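Local coordinates for cell wall binding protein cwp8 (Peptoclostridium difficile, PDB 5J6Q) that probably attaches to the bacterial cell wall through its CWB2 modules and forms part of the protein coat at the cell surface, at residues E17-A22 / T54-K59; V25-E28 / G33-V36; N37-D42 / N47-N52; E91-A96 / V100-A105. All coordinates share one frame; numbering follows the deposited sequence.

Interaction 1 of 4, residues E17-A22 / T54-K59; sequences EEVRKA and TQLQNK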
loop_
_atom_site.group_PDB
_atom_site.type_symbol
_atom_site.label_atom_id
_atom_site.label_comp_id
_atom_site.label_asym_id
_atom_site.label_seq_id
_atom_site.Cartn_x
_atom_site.Cartn_y
_atom_site.Cartn_z
ATOM N N GLU A 17 -13.192 27.286 -14.965
ATOM C CA GLU A 17 -14.379 27.671 -15.770
ATOM C C GLU A 17 -15.590 27.583 -14.884
ATOM O O GLU A 17 -16.615 28.214 -15.109
ATOM C CB GLU A 17 -14.534 26.749 -16.984
ATOM C CG GLU A 17 -14.371 27.503 -18.296
ATOM C CD GLU A 17 -15.564 28.392 -18.611
ATOM O OE1 GLU A 17 -16.685 27.841 -18.790
ATOM O OE2 GLU A 17 -15.384 29.647 -18.683
ATOM N N GLU A 18 -15.467 26.781 -13.860
ATOM C CA GLU A 18 -16.509 26.660 -12.867
ATOM C C GLU A 18 -16.572 28.064 -12.202
ATOM O O GLU A 18 -17.642 28.660 -12.007
ATOM C CB GLU A 18 -16.109 25.550 -11.872
ATOM C CG GLU A 18 -16.547 24.153 -12.314
ATOM C CD GLU A 18 -16.250 23.059 -11.287
ATOM O OE1 GLU A 18 -15.740 23.360 -10.187
ATOM O OE2 GLU A 18 -16.531 21.885 -11.598
ATOM N N VAL A 19 -15.380 28.623 -11.903
ATOM C CA VAL A 19 -15.352 29.927 -11.250
ATOM C C VAL A 19 -15.736 31.043 -12.275
ATOM O O VAL A 19 -16.456 31.956 -11.924
ATOM C CB VAL A 19 -13.915 30.109 -10.682
ATOM C CG1 VAL A 19 -13.769 31.516 -10.191
ATOM C CG2 VAL A 19 -13.641 29.103 -9.544
ATOM N N ARG A 20 -15.206 30.962 -13.515
ATOM C CA ARG A 20 -15.523 31.955 -14.555
ATOM C C ARG A 20 -17.060 32.096 -14.668
ATOM O O ARG A 20 -17.608 33.186 -14.587
ATOM C CB ARG A 20 -14.860 31.554 -15.930
ATOM C CG ARG A 20 -14.969 32.694 -16.910
ATOM C CD ARG A 20 -14.185 32.567 -18.204
ATOM N NE ARG A 20 -13.054 31.639 -18.156
ATOM C CZ ARG A 20 -11.787 32.026 -18.053
ATOM N NH1 ARG A 20 -11.481 33.315 -17.973
ATOM N NH2 ARG A 20 -10.819 31.128 -18.024
ATOM N N LYS A 21 -17.753 30.997 -14.776
ATOM C CA LYS A 21 -19.207 31.046 -14.886
ATOM C C LYS A 21 -19.863 31.591 -13.654
ATOM O O LYS A 21 -20.769 32.431 -13.765
ATOM C CB LYS A 21 -19.742 29.632 -15.172
ATOM C CG LYS A 21 -19.565 29.228 -16.631
ATOM C CD LYS A 21 -20.253 27.882 -16.919
ATOM C CE LYS A 21 -19.707 27.230 -18.177
ATOM N NZ LYS A 21 -20.070 25.786 -18.272
ATOM N N ALA A 22 -19.406 31.149 -12.443
ATOM C CA ALA A 22 -20.043 31.594 -11.192
ATOM C C ALA A 22 -19.842 33.122 -11.024
ATOM O O ALA A 22 -20.724 33.835 -10.488
ATOM C CB ALA A 22 -19.437 30.826 -9.984
ATOM N N THR A 54 -9.064 34.943 -14.814
ATOM C CA THR A 54 -7.668 34.871 -15.199
ATOM C C THR A 54 -6.709 35.096 -13.919
ATOM O O THR A 54 -5.617 34.558 -13.898
ATOM C CB THR A 54 -7.361 35.993 -16.294
ATOM O OG1 THR A 54 -8.217 35.722 -17.425
ATOM C CG2 THR A 54 -5.875 36.019 -16.804
ATOM N N GLN A 55 -7.079 35.904 -12.932
ATOM C CA GLN A 55 -6.127 36.053 -11.794
ATOM C C GLN A 55 -6.129 34.657 -11.074
ATOM O O GLN A 55 -5.138 34.294 -10.510
ATOM C CB GLN A 55 -6.661 37.147 -10.852
ATOM C CG GLN A 55 -5.787 37.290 -9.512
ATOM C CD GLN A 55 -6.440 38.334 -8.676
ATOM O OE1 GLN A 55 -7.596 38.179 -8.113
ATOM N NE2 GLN A 55 -5.930 39.486 -8.783
ATOM N N LEU A 56 -7.245 33.829 -11.186
ATOM C CA LEU A 56 -7.277 32.542 -10.468
ATOM C C LEU A 56 -6.205 31.698 -11.112
ATOM O O LEU A 56 -5.223 31.203 -10.478
ATOM C CB LEU A 56 -8.702 31.855 -10.530
ATOM C CG LEU A 56 -8.728 30.378 -9.946
ATOM C CD1 LEU A 56 -8.099 30.335 -8.525
ATOM C CD2 LEU A 56 -10.118 29.846 -9.756
ATOM N N GLN A 57 -6.396 31.562 -12.467
ATOM C CA GLN A 57 -5.444 30.889 -13.340
ATOM C C GLN A 57 -3.976 31.296 -13.064
ATOM O O GLN A 57 -3.102 30.409 -12.957
ATOM C CB GLN A 57 -5.718 31.266 -14.805
ATOM C CG GLN A 57 -4.857 30.491 -15.779
ATOM C CD GLN A 57 -5.751 29.591 -16.615
ATOM O OE1 GLN A 57 -5.772 28.372 -16.434
ATOM N NE2 GLN A 57 -6.519 30.178 -17.565
ATOM N N ASN A 58 -3.680 32.624 -13.007
ATOM C CA ASN A 58 -2.293 33.015 -12.782
ATOM C C ASN A 58 -1.816 32.571 -11.375
ATOM O O ASN A 58 -0.615 32.346 -11.220
ATOM C CB ASN A 58 -2.082 34.567 -12.863
ATOM C CG ASN A 58 -2.294 35.163 -14.281
ATOM O OD1 ASN A 58 -2.650 36.350 -14.402
ATOM N ND2 ASN A 58 -2.045 34.453 -15.343
ATOM N N LYS A 59 -2.685 32.585 -10.354
ATOM C CA LYS A 59 -2.237 32.226 -9.009
ATOM C C LYS A 59 -1.965 30.756 -8.987
ATOM O O LYS A 59 -0.928 30.334 -8.462
ATOM C CB LYS A 59 -3.291 32.673 -7.944
ATOM C CG LYS A 59 -3.191 34.255 -7.725
ATOM C CD LYS A 59 -4.066 34.765 -6.523
ATOM C CE LYS A 59 -3.951 36.293 -6.447
ATOM N NZ LYS A 59 -4.826 36.817 -5.374
#
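Val19 and Leu56 meet where helix 13-24 passes helix 53-61, and every side-chain atom of the valine faces the same methyl, Leu56 CD2. Val19 CB starts 3.9 Å from Leu56 CD2. Of its two branches, Val19 CG1, anti to the backbone N (chi1 171°), stays 4.0 Å from Leu56 CD2, while Val19 CG2 reaches it most closely, at 3.6 Å. The leucine methyl thus sits against the fork of the valine, the two side chains crossing at about a right angle. This small apolar touch joins segments that run roughly antiparallel, at 156°, with axes 10.1 Å apart at closest approach; the two buried side chains supply its inner part.

Toward solvent the gap is flanked by polar groups that do not bond across it. The Arg20 chain bends at its third torsion, and Arg20 NE lies 3.1 Å from Glu17 OE2, which is at the guanidinium edge and in its plane; the hydrogen bond is weak (126°) and forms part of a salt bridge within the helix. Lys21 adds a long ion pair to the other oxygen of Glu17, so one carboxylate serves two cations. Turned this way, the guanidinium presents its edge to the opposite helix, where Arg20 NH1 remains 4.1 Å from Thr54 OG1 and Gln57 lies farther off.

Leu50, from the loop before helix 53-61, packs against both Val19 and Leu56. Leu56 also rests on Val45 and Val71, and Ala22 on Tyr41, which seats the two helices side by side on strands 41-45 and 68-75 of the mixed N-terminal sheet.

Interaction 2 of 4, residues V25-E28 / G33-V36; sequences VKFE and GANV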
loop_
_atom_site.group_PDB
_atom_site.type_symbol
_atom_site.label_atom_id
_atom_site.label_comp_id
_atom_site.label_asym_id
_atom_site.label_seq_id
_atom_site.Cartn_x
_atom_site.Cartn_y
_atom_site.Cartn_z
ATOM N N VAL A 25 -22.747 35.286 -12.373
ATOM C CA VAL A 25 -24.050 35.410 -11.728
ATOM C C VAL A 25 -24.140 36.678 -10.879
ATOM O O VAL A 25 -23.444 36.809 -9.847
ATOM C CB VAL A 25 -24.324 34.131 -10.905
ATOM C CG1 VAL A 25 -25.723 34.191 -10.321
ATOM C CG2 VAL A 25 -24.184 32.875 -11.791
ATOM N N LYS A 26 -24.987 37.619 -11.308
ATOM C CA LYS A 26 -25.159 38.869 -10.581
ATOM C C LYS A 26 -26.645 39.057 -10.167
ATOM O O LYS A 26 -27.531 38.344 -10.676
ATOM C CB LYS A 26 -24.740 40.055 -11.469
ATOM C CG LYS A 26 -23.300 40.494 -11.214
ATOM C CD LYS A 26 -22.283 39.646 -11.893
ATOM C CE LYS A 26 -21.016 40.453 -12.183
ATOM N NZ LYS A 26 -20.359 39.974 -13.427
ATOM N N PHE A 27 -26.887 40.009 -9.272
ATOM C CA PHE A 27 -28.212 40.331 -8.799
ATOM C C PHE A 27 -28.823 41.253 -9.853
ATOM O O PHE A 27 -28.151 42.201 -10.254
ATOM C CB PHE A 27 -28.146 41.091 -7.475
ATOM C CG PHE A 27 -27.829 40.204 -6.302
ATOM C CD1 PHE A 27 -26.601 40.282 -5.674
ATOM C CD2 PHE A 27 -28.749 39.266 -5.850
ATOM C CE1 PHE A 27 -26.294 39.440 -4.612
ATOM C CE2 PHE A 27 -28.431 38.424 -4.783
ATOM C CZ PHE A 27 -27.209 38.518 -4.172
ATOM N N GLU A 28 -30.045 40.950 -10.316
ATOM C CA GLU A 28 -30.738 41.796 -11.268
ATOM C C GLU A 28 -31.677 42.739 -10.499
ATOM O O GLU A 28 -32.009 43.815 -10.973
ATOM C CB GLU A 28 -31.444 40.894 -12.276
ATOM C CG GLU A 28 -30.409 40.037 -12.989
ATOM C CD GLU A 28 -31.003 39.071 -13.989
ATOM O OE1 GLU A 28 -31.672 38.097 -13.567
ATOM O OE2 GLU A 28 -30.786 39.286 -15.196
ATOM N N GLY A 33 -30.498 44.901 0.684
ATOM C CA GLY A 33 -29.238 45.591 0.930
ATOM C C GLY A 33 -28.125 45.386 -0.082
ATOM O O GLY A 33 -27.180 46.186 -0.114
ATOM N N ALA A 34 -28.193 44.330 -0.905
ATOM C CA ALA A 34 -27.125 44.146 -1.873
ATOM C C ALA A 34 -27.261 45.219 -2.966
ATOM O O ALA A 34 -28.211 46.024 -2.916
ATOM C CB ALA A 34 -27.211 42.758 -2.478
ATOM N N ASN A 35 -26.319 45.262 -3.929
ATOM C CA ASN A 35 -26.455 46.241 -4.989
ATOM C C ASN A 35 -26.740 45.550 -6.270
ATOM O O ASN A 35 -26.245 44.458 -6.508
ATOM C CB ASN A 35 -25.232 47.082 -5.081
ATOM C CG ASN A 35 -25.235 48.063 -3.964
ATOM O OD1 ASN A 35 -26.222 48.797 -3.799
ATOM N ND2 ASN A 35 -24.238 48.071 -3.092
ATOM N N VAL A 36 -27.586 46.143 -7.088
ATOM C CA VAL A 36 -27.908 45.515 -8.362
ATOM C C VAL A 36 -26.581 45.326 -9.132
ATOM O O VAL A 36 -25.733 46.208 -9.128
ATOM C CB VAL A 36 -28.917 46.361 -9.192
ATOM C CG1 VAL A 36 -29.155 45.704 -10.546
ATOM C CG2 VAL A 36 -30.243 46.495 -8.440
#
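The irregular connection between helix 13-24 and strand 41-45 doubles back on itself, laying Phe27 and Glu28 of its outgoing arm against Ala34 and Val36 of its return. Phe27 supplies the aromatic part of the contact. Ala34 CB stands over one face of its ring, at the CD1-CE1 side, 4.1 Å from Phe27 CE1 and equally far from Phe27 CD1. A chi1 of -76° puts CG of Phe27 anti to the carbonyl carbon, and in this setting one face of the ring meets the alanine methyl. Nearer the backbone, Phe27 CB approaches Asn35 O at 4.0 Å.

Val36 makes a different kind of contact, a methyl against backbone oxygens: Val36 CG1 lies 3.4 Å from Glu28 O and 3.7 Å from Phe27 O. Here the two arms are closest, the CA atoms of Phe27 and Val36 being 5.2 Å apart. CB of Glu28 is directed away from the return arm, and the carboxylate atom OE1 accepts from Val85 N.

Thr30 OG1 bonds to Ala34 O near the turn, and Phe27 further touches Val40, Val85 and Asp87. Together these contacts define an irregular, hairpin-like surface loop linking helix 13-24 to strand 41-45, paired through backbone bonds of Val25 with Val40 and of Phe27 with Asn37 and Asp38, and closed round the buried ring of Phe27.

Interaction 3 of 4, residues N37-D42 / N47-N52; sequences NDRVYD and NVNLTN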
loop_
_atom_site.group_PDB
_atom_site.type_symbol
_atom_site.label_atom_id
_atom_site.label_comp_id
_atom_site.label_asym_id
_atom_site.label_seq_id
_atom_site.Cartn_x
_atom_site.Cartn_y
_atom_site.Cartn_z
ATOM N N ASN A 37 -26.440 44.162 -9.767
ATOM C CA ASN A 37 -25.199 43.753 -10.452
ATOM C C ASN A 37 -24.080 43.278 -9.512
ATOM O O ASN A 37 -23.028 42.889 -10.020
ATOM C CB ASN A 37 -24.608 44.840 -11.339
ATOM C CG ASN A 37 -24.732 44.395 -12.749
ATOM O OD1 ASN A 37 -23.736 43.982 -13.343
ATOM N ND2 ASN A 37 -25.947 44.367 -13.317
ATOM N N ASP A 38 -24.264 43.331 -8.164
ATOM C CA ASP A 38 -23.241 42.783 -7.273
ATOM C C ASP A 38 -23.098 41.299 -7.648
ATOM O O ASP A 38 -24.128 40.698 -8.086
ATOM C CB ASP A 38 -23.726 42.859 -5.825
ATOM C CG ASP A 38 -23.313 44.111 -5.120
ATOM O OD1 ASP A 38 -22.730 45.004 -5.782
ATOM O OD2 ASP A 38 -23.572 44.213 -3.902
ATOM N N ARG A 39 -21.891 40.689 -7.535
ATOM C CA ARG A 39 -21.892 39.254 -7.784
ATOM C C ARG A 39 -22.692 38.518 -6.675
ATOM O O ARG A 39 -22.765 38.980 -5.526
ATOM C CB ARG A 39 -20.511 38.587 -7.763
ATOM C CG ARG A 39 -19.465 39.277 -8.630
ATOM C CD ARG A 39 -18.087 38.989 -8.011
ATOM N NE ARG A 39 -17.062 39.224 -9.016
ATOM C CZ ARG A 39 -15.749 39.075 -8.858
ATOM N NH1 ARG A 39 -14.923 39.343 -9.863
ATOM N NH2 ARG A 39 -15.248 38.645 -7.687
ATOM N N VAL A 40 -23.239 37.369 -7.038
ATOM C CA VAL A 40 -23.974 36.591 -6.049
ATOM C C VAL A 40 -23.019 35.600 -5.374
ATOM O O VAL A 40 -23.357 35.126 -4.297
ATOM C CB VAL A 40 -25.230 35.872 -6.566
ATOM C CG1 VAL A 40 -26.359 36.686 -7.230
ATOM C CG2 VAL A 40 -25.245 34.367 -6.693
ATOM N N TYR A 41 -21.870 35.274 -5.983
ATOM C CA TYR A 41 -20.937 34.405 -5.279
ATOM C C TYR A 41 -19.814 35.248 -4.779
ATOM O O TYR A 41 -19.330 36.149 -5.490
ATOM C CB TYR A 41 -20.415 33.264 -6.151
ATOM C CG TYR A 41 -21.556 32.335 -6.493
ATOM C CD1 TYR A 41 -22.075 32.292 -7.775
ATOM C CD2 TYR A 41 -22.134 31.526 -5.517
ATOM C CE1 TYR A 41 -23.154 31.458 -8.093
ATOM C CE2 TYR A 41 -23.210 30.691 -5.815
ATOM C CZ TYR A 41 -23.716 30.666 -7.103
ATOM O OH TYR A 41 -24.782 29.844 -7.384
ATOM N N ASP A 42 -19.430 34.993 -3.513
ATOM C CA ASP A 42 -18.344 35.682 -2.890
ATOM C C ASP A 42 -17.155 34.690 -3.111
ATOM O O ASP A 42 -17.107 33.572 -2.560
ATOM C CB ASP A 42 -18.683 35.952 -1.390
ATOM C CG ASP A 42 -17.481 36.506 -0.671
ATOM O OD1 ASP A 42 -16.489 36.757 -1.335
ATOM O OD2 ASP A 42 -17.538 36.681 0.593
ATOM N N ASN A 47 -8.177 34.000 0.900
ATOM C CA ASN A 47 -8.976 35.125 1.371
ATOM C C ASN A 47 -8.772 36.455 0.651
ATOM O O ASN A 47 -9.013 37.527 1.228
ATOM C CB ASN A 47 -8.815 35.314 2.910
ATOM C CG ASN A 47 -9.035 34.005 3.628
ATOM O OD1 ASN A 47 -8.066 33.355 4.085
ATOM N ND2 ASN A 47 -10.254 33.521 3.728
ATOM N N VAL A 48 -8.322 36.436 -0.600
ATOM C CA VAL A 48 -8.261 37.730 -1.221
ATOM C C VAL A 48 -9.348 37.700 -2.335
ATOM O O VAL A 48 -9.354 36.752 -3.136
ATOM C CB VAL A 48 -6.878 38.046 -1.826
ATOM C CG1 VAL A 48 -6.944 39.389 -2.574
ATOM C CG2 VAL A 48 -5.810 38.147 -0.682
ATOM N N ASN A 49 -10.237 38.681 -2.341
ATOM C CA ASN A 49 -11.271 38.806 -3.387
ATOM C C ASN A 49 -10.737 38.500 -4.821
ATOM O O ASN A 49 -9.729 39.031 -5.213
ATOM C CB ASN A 49 -11.858 40.172 -3.367
ATOM C CG ASN A 49 -12.956 40.267 -4.451
ATOM O OD1 ASN A 49 -14.065 39.711 -4.278
ATOM N ND2 ASN A 49 -12.704 40.965 -5.589
ATOM N N LEU A 50 -11.370 37.628 -5.537
ATOM C CA LEU A 50 -10.911 37.271 -6.890
ATOM C C LEU A 50 -11.302 38.368 -7.929
ATOM O O LEU A 50 -12.471 38.586 -8.160
ATOM C CB LEU A 50 -11.498 35.928 -7.313
ATOM C CG LEU A 50 -10.826 35.314 -8.569
ATOM C CD1 LEU A 50 -9.271 35.311 -8.521
ATOM C CD2 LEU A 50 -11.280 33.842 -8.564
ATOM N N THR A 51 -10.325 39.031 -8.531
ATOM C CA THR A 51 -10.618 40.084 -9.502
ATOM C C THR A 51 -11.322 39.364 -10.757
ATOM O O THR A 51 -12.345 39.864 -11.158
ATOM C CB THR A 51 -9.366 40.781 -9.997
ATOM O OG1 THR A 51 -8.635 41.287 -8.868
ATOM C CG2 THR A 51 -9.767 41.959 -11.003
ATOM N N ASN A 52 -10.820 38.213 -11.285
ATOM C CA ASN A 52 -11.585 37.553 -12.461
ATOM C C ASN A 52 -10.993 36.174 -12.632
ATOM O O ASN A 52 -10.045 35.894 -11.888
ATOM C CB ASN A 52 -11.457 38.474 -13.744
ATOM C CG ASN A 52 -9.998 38.790 -14.153
ATOM O OD1 ASN A 52 -9.135 37.943 -14.104
ATOM N ND2 ASN A 52 -9.626 39.974 -14.600
#
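The guanidinium of Arg39 meets the backbone of Leu50 and Thr51 edge-on, and its plane contains the oxygen that both terminal nitrogens reach. They converge on Leu50 O, with Arg39 NH2 at 2.8 Å and a fairly straight N-H (154°), and Arg39 NH1 at 3.1 Å from Leu50 O along a more bent line. They approach in the plane of the carbonyl, close to the direction in which it points (157° at the oxygen). This two-nitrogen grip fixes the rotation of the guanidinium; Arg39 NH1 also makes a weak bond of 2.9 Å to Thr51 O, which only adds to it.

An extended chain from CG to NE carries the group across the gap. Beside it lies the amide of Asn49, its plane only 26° from that of the guanidinium; Asn49 OD1 is 3.8 Å from Arg39 NH2, an oblique neighbour not hydrogen-bonded to it.

Arg39 precedes strand 41-45 and Leu50 follows strand 48-49, so the bonds close the open end of this beta hairpin at the sheet margin. Arg39 touches Leu23 of helix 13-24. Leu50 packs between Val19 of that helix and Leu56 of helix 53-61, whose N-cap is Asn52, bonded through OD1 to Gln55 N.

Interaction 4 of 4, residues E91-A96 / V100-A105; sequences ENYKTA and VDAVNA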
loop_
_atom_site.group_PDB
_atom_site.type_symbol
_atom_site.label_atom_id
_atom_site.label_comp_id
_atom_site.label_asym_id
_atom_site.label_seq_id
_atom_site.Cartn_x
_atom_site.Cartn_y
_atom_site.Cartn_z
ATOM N N GLU A 91 -41.167 36.623 3.357
ATOM C CA GLU A 91 -41.565 35.812 4.502
ATOM C C GLU A 91 -42.950 36.218 5.031
ATOM O O GLU A 91 -43.275 37.411 5.126
ATOM C CB GLU A 91 -40.513 35.912 5.614
ATOM C CG GLU A 91 -39.375 34.944 5.348
ATOM C CD GLU A 91 -38.341 34.938 6.444
ATOM O OE1 GLU A 91 -37.824 33.837 6.748
ATOM O OE2 GLU A 91 -38.041 36.026 6.989
ATOM N N ASN A 92 -43.756 35.218 5.387
ATOM C CA ASN A 92 -45.114 35.458 5.886
ATOM C C ASN A 92 -45.320 35.071 7.344
ATOM O O ASN A 92 -44.727 34.121 7.838
ATOM C CB ASN A 92 -46.106 34.705 5.013
ATOM C CG ASN A 92 -46.087 35.244 3.614
ATOM O OD1 ASN A 92 -45.678 36.378 3.431
ATOM N ND2 ASN A 92 -46.483 34.524 2.585
ATOM N N TYR A 93 -46.144 35.853 8.049
ATOM C CA TYR A 93 -46.463 35.556 9.443
ATOM C C TYR A 93 -46.979 34.101 9.523
ATOM O O TYR A 93 -47.837 33.732 8.741
ATOM C CB TYR A 93 -47.531 36.505 9.931
ATOM C CG TYR A 93 -47.086 37.937 9.934
ATOM C CD1 TYR A 93 -47.571 38.841 8.992
ATOM C CD2 TYR A 93 -46.222 38.417 10.915
ATOM C CE1 TYR A 93 -47.209 40.186 9.033
ATOM C CE2 TYR A 93 -45.862 39.750 10.964
ATOM C CZ TYR A 93 -46.358 40.635 10.024
ATOM O OH TYR A 93 -46.001 41.965 10.104
ATOM N N LYS A 94 -46.464 33.288 10.422
ATOM C CA LYS A 94 -46.887 31.870 10.469
ATOM C C LYS A 94 -47.952 31.559 11.562
ATOM O O LYS A 94 -48.623 30.538 11.455
ATOM C CB LYS A 94 -45.647 30.964 10.680
ATOM C CG LYS A 94 -45.266 30.180 9.438
ATOM C CD LYS A 94 -43.948 30.643 8.854
ATOM C CE LYS A 94 -43.203 29.485 8.228
ATOM N N THR A 95 -48.071 32.393 12.598
ATOM C CA THR A 95 -49.087 32.258 13.647
ATOM C C THR A 95 -49.562 33.673 14.071
ATOM O O THR A 95 -48.840 34.664 13.829
ATOM C CB THR A 95 -48.511 31.596 14.906
ATOM O OG1 THR A 95 -47.583 32.523 15.456
ATOM C CG2 THR A 95 -47.848 30.271 14.630
ATOM N N ALA A 96 -50.756 33.764 14.716
ATOM C CA ALA A 96 -51.301 35.045 15.197
ATOM C C ALA A 96 -50.311 35.734 16.103
ATOM O O ALA A 96 -50.123 36.946 16.021
ATOM C CB ALA A 96 -52.604 34.821 15.978
ATOM N N VAL A 100 -48.085 39.734 16.718
ATOM C CA VAL A 100 -48.046 40.644 17.862
ATOM C C VAL A 100 -46.643 40.791 18.339
ATOM O O VAL A 100 -46.310 41.788 18.963
ATOM C CB VAL A 100 -48.970 40.170 19.009
ATOM C CG1 VAL A 100 -50.379 39.922 18.487
ATOM C CG2 VAL A 100 -48.415 38.915 19.657
ATOM N N ASP A 101 -45.820 39.795 18.046
ATOM C CA ASP A 101 -44.408 39.794 18.432
ATOM C C ASP A 101 -43.707 40.933 17.684
ATOM O O ASP A 101 -42.957 41.691 18.283
ATOM C CB ASP A 101 -43.736 38.446 18.074
ATOM C CG ASP A 101 -44.064 37.279 19.004
ATOM O OD1 ASP A 101 -44.368 37.523 20.193
ATOM O OD2 ASP A 101 -44.008 36.128 18.543
ATOM N N ALA A 102 -43.975 41.056 16.375
ATOM C CA ALA A 102 -43.394 42.098 15.529
ATOM C C ALA A 102 -43.789 43.483 16.029
ATOM O O ALA A 102 -42.945 44.371 16.129
ATOM C CB ALA A 102 -43.870 41.919 14.096
ATOM N N VAL A 103 -45.073 43.665 16.343
ATOM C CA VAL A 103 -45.592 44.940 16.845
ATOM C C VAL A 103 -44.850 45.340 18.122
ATOM O O VAL A 103 -44.549 46.517 18.320
ATOM C CB VAL A 103 -47.116 44.807 17.102
ATOM C CG1 VAL A 103 -47.681 46.109 17.663
ATOM C CG2 VAL A 103 -47.839 44.438 15.813
ATOM N N ASN A 104 -44.550 44.354 18.978
ATOM C CA ASN A 104 -43.841 44.576 20.235
ATOM C C ASN A 104 -42.439 45.131 19.988
ATOM O O ASN A 104 -42.010 46.037 20.701
ATOM C CB ASN A 104 -43.740 43.260 21.012
ATOM C CG ASN A 104 -44.991 42.911 21.785
ATOM O OD1 ASN A 104 -44.957 42.019 22.635
ATOM N ND2 ASN A 104 -46.136 43.551 21.552
ATOM N N ALA A 105 -41.729 44.597 18.978
ATOM C CA ALA A 105 -40.378 45.057 18.657
ATOM C C ALA A 105 -40.390 46.488 18.106
ATOM O O ALA A 105 -39.558 47.316 18.488
ATOM C CB ALA A 105 -39.749 44.119 17.639
#
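Tyr93 turns the edge of its ring to Ala102, with Tyr93 CE2 4.3 Å from Ala102 CB and the methyl near the plane of the ring. The contact is a light one, a single methyl against an aromatic rim. The ring is held from elsewhere as well: its OH bonds to Leu149 N, and the ring meets that of His148 with the planes at about 35°.

The second touch comes within the first turn of the helix. Ala96 O lies 3.5 Å from Val100 N, and Val100 CG1 is 3.9 Å from the same oxygen. CG1 stands beside its own backbone N (chi1 -53°), which tips it back toward the preceding turn, while CG2 takes the crowded position between N and the carbonyl carbon. Just ahead, Thr95 is the N-cap, its OG1 accepting from Glu98 N and marking where the extended chain around Tyr93 gives way to helix.

Helix 96-111 is thereby set against the segment that leads into it from strand 88-90. On its inner face Ala96 and Val100 pack on Ile122 and Val128, in strands 118-124 and 127-132, and Val100 and Val103 reach Ala120. Phe151 touches both Tyr93 and Val103, bridging the lead-in and the helix.

Overall arrangement
Interactions 1, 2 and 3 belong to one neighbourhood, whereas interaction 4 is separate, its nearest atoms about 24 Å from interaction 1 and about 13 Å from interaction 2. Interaction 1 pairs two helices and has the partly buried, apolar centre; interaction 3, about 11 Å away between centres, sits at the surface and relies on charged side chain to backbone bonds, sharing Leu50 with those helices. Interaction 2, also superficial, combines ring and methyl packing, and continues directly into interaction 3 through backbone pairing. In chain order, both lie between the two helices of interaction 1. Interaction 4 is again partly buried and mainly apolar, but joins a helix to its own lead-in.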